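Local coordinates for acetylated cis-Golgi protein, involved in ER-to-Golgi transport (Saccharomyces cerevisiae, PDB 6G8Y), which probably helps to organise the Golgi and ER-to-Golgi vesicle transport, acting through a PDZ domain of the GRASP family that engages golgin-type partners, at residues Asp33-Phe38 with Leu72-Trp77. Numbering follows the deposited sequence.
Sequences DYIVGF and LKVNIW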
# COMPACT_ATOMS: atom_id res chain seq x y z
N ASP A 33 -8.65 0.58 4.12
CA ASP A 33 -7.60 1.50 3.69
C ASP A 33 -6.48 0.67 3.07
O ASP A 33 -5.68 0.06 3.77
CB ASP A 33 -7.08 2.29 4.89
CG ASP A 33 -8.05 3.36 5.38
OD1 ASP A 33 -8.88 3.85 4.60
OD2 ASP A 33 -7.95 3.74 6.57
N TYR A 34 -6.43 0.66 1.74
CA TYR A 34 -5.38 -0.08 1.03
C TYR A 34 -4.15 0.81 0.91
O TYR A 34 -4.26 2.00 0.65
CB TYR A 34 -5.84 -0.43 -0.38
CG TYR A 34 -6.75 -1.60 -0.44
CD1 TYR A 34 -6.23 -2.89 -0.38
CD2 TYR A 34 -8.12 -1.43 -0.60
CE1 TYR A 34 -7.05 -3.99 -0.47
CE2 TYR A 34 -8.96 -2.54 -0.68
CZ TYR A 34 -8.41 -3.82 -0.62
OH TYR A 34 -9.20 -4.93 -0.71
N ILE A 35 -2.97 0.20 1.09
CA ILE A 35 -1.73 0.87 0.73
C ILE A 35 -1.56 0.78 -0.77
O ILE A 35 -1.45 -0.31 -1.33
CB ILE A 35 -0.49 0.23 1.38
CG1 ILE A 35 -0.62 0.14 2.88
CG2 ILE A 35 0.76 0.99 0.99
CD1 ILE A 35 -1.12 1.39 3.50
N VAL A 36 -1.53 1.94 -1.42
CA VAL A 36 -1.33 2.01 -2.87
C VAL A 36 0.04 2.53 -3.27
O VAL A 36 0.46 2.38 -4.42
CB VAL A 36 -2.49 2.80 -3.54
CG1 VAL A 36 -3.79 2.04 -3.35
CG2 VAL A 36 -2.61 4.22 -3.03
N GLY A 37 0.77 3.13 -2.33
CA GLY A 37 2.09 3.61 -2.64
C GLY A 37 2.93 3.79 -1.39
O GLY A 37 2.41 3.87 -0.27
N PHE A 38 4.23 3.89 -1.62
CA PHE A 38 5.19 4.30 -0.62
C PHE A 38 5.97 5.44 -1.20
O PHE A 38 6.45 5.32 -2.34
CB PHE A 38 6.16 3.16 -0.27
CG PHE A 38 5.51 1.97 0.39
CD1 PHE A 38 4.88 2.11 1.62
CD2 PHE A 38 5.57 0.68 -0.16
CE1 PHE A 38 4.30 1.03 2.24
CE2 PHE A 38 5.00 -0.41 0.48
CZ PHE A 38 4.35 -0.22 1.67
N LEU A 72 8.45 7.37 6.93
CA LEU A 72 8.02 6.95 5.58
C LEU A 72 6.59 7.45 5.35
O LEU A 72 5.70 7.22 6.21
CB LEU A 72 8.05 5.42 5.48
CG LEU A 72 7.51 4.80 4.19
CD1 LEU A 72 8.40 5.13 3.03
CD2 LEU A 72 7.35 3.28 4.33
N LYS A 73 6.38 8.04 4.18
CA LYS A 73 5.07 8.42 3.70
C LYS A 73 4.42 7.24 3.02
O LYS A 73 4.98 6.64 2.11
CB LYS A 73 5.20 9.57 2.71
CG LYS A 73 3.92 10.23 2.27
CD LYS A 73 4.32 11.57 1.63
CE LYS A 73 3.43 11.99 0.53
NZ LYS A 73 4.14 12.98 -0.30
N VAL A 74 3.22 6.91 3.48
CA VAL A 74 2.43 5.78 3.01
C VAL A 74 1.21 6.36 2.31
O VAL A 74 0.43 7.11 2.92
CB VAL A 74 2.01 4.89 4.20
CG1 VAL A 74 1.19 3.70 3.76
CG2 VAL A 74 3.26 4.46 4.96
N ASN A 75 1.05 6.02 1.04
CA ASN A 75 -0.08 6.48 0.24
C ASN A 75 -1.23 5.52 0.35
O ASN A 75 -1.08 4.33 0.03
CB ASN A 75 0.31 6.65 -1.23
CG ASN A 75 1.57 7.48 -1.41
OD1 ASN A 75 2.59 6.97 -1.81
ND2 ASN A 75 1.50 8.79 -1.09
N ILE A 76 -2.39 6.04 0.77
CA ILE A 76 -3.55 5.21 1.04
C ILE A 76 -4.69 5.55 0.10
O ILE A 76 -4.87 6.70 -0.26
CB ILE A 76 -3.97 5.38 2.51
CG1 ILE A 76 -2.91 4.68 3.38
CG2 ILE A 76 -5.37 4.83 2.78
CD1 ILE A 76 -3.10 4.91 4.84
N TRP A 77 -5.42 4.51 -0.28
CA TRP A 77 -6.71 4.62 -0.98
C TRP A 77 -7.76 4.04 -0.04
O TRP A 77 -7.68 2.87 0.31
CB TRP A 77 -6.67 3.78 -2.26
CG TRP A 77 -8.01 3.60 -2.98
CD1 TRP A 77 -8.75 2.45 -3.06
CD2 TRP A 77 -8.73 4.59 -3.73
NE1 TRP A 77 -9.88 2.66 -3.81
CE2 TRP A 77 -9.90 3.96 -4.23
CE3 TRP A 77 -8.51 5.94 -4.02
CZ2 TRP A 77 -10.85 4.65 -5.00
CZ3 TRP A 77 -9.46 6.62 -4.80
CH2 TRP A 77 -10.61 5.97 -5.28
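From I35, on the face of the sheet that also carries V74, I76 and F38, a branched side chain reaches across to the neighbouring antiparallel strand. Its CB splits into CG2, anti to the backbone N and 3.9 Å from CG1 of V74, and CG1, which sits beside that N and lies 4.1 Å from the same methyl. Beyond CG1, a second turn (chi2 -46°) brings CD1 back over the opposite strand, where it presses against V74 CG1 at 3.3 Å, tighter than usual for two carbons, and meets CG1 of I76 at 3.7 Å. Isoleucine suits this apolar face because its branches and terminal methyl touch V74 and I76 together. An alanine here would lose CG1, CG2 and CD1, and with them probably the contacts to V74 CG1 and I76 CG1. These strands belong to the curled antiparallel sheet of the PDZ domain, and a classic beta bulge shifts their register by one residue: V36 and G37 both donate their N-H to N75 O. The V36 bond runs in the carbonyl plane, whereas G37 N approaches from above it. Glycine suits this place because a CB on G37 would collide with N75 OD1, which already lies 3.2 Å from G37 C. Asparagine suits its buried position because N75 ND2 is hydrogen-bonded to OD1 of both D86 and D40. Past the bulge, F38 sets CD1 obliquely against L72 CD2 at 3.8 Å, while F64 of helix 57-66 meets its ring edge-to-face.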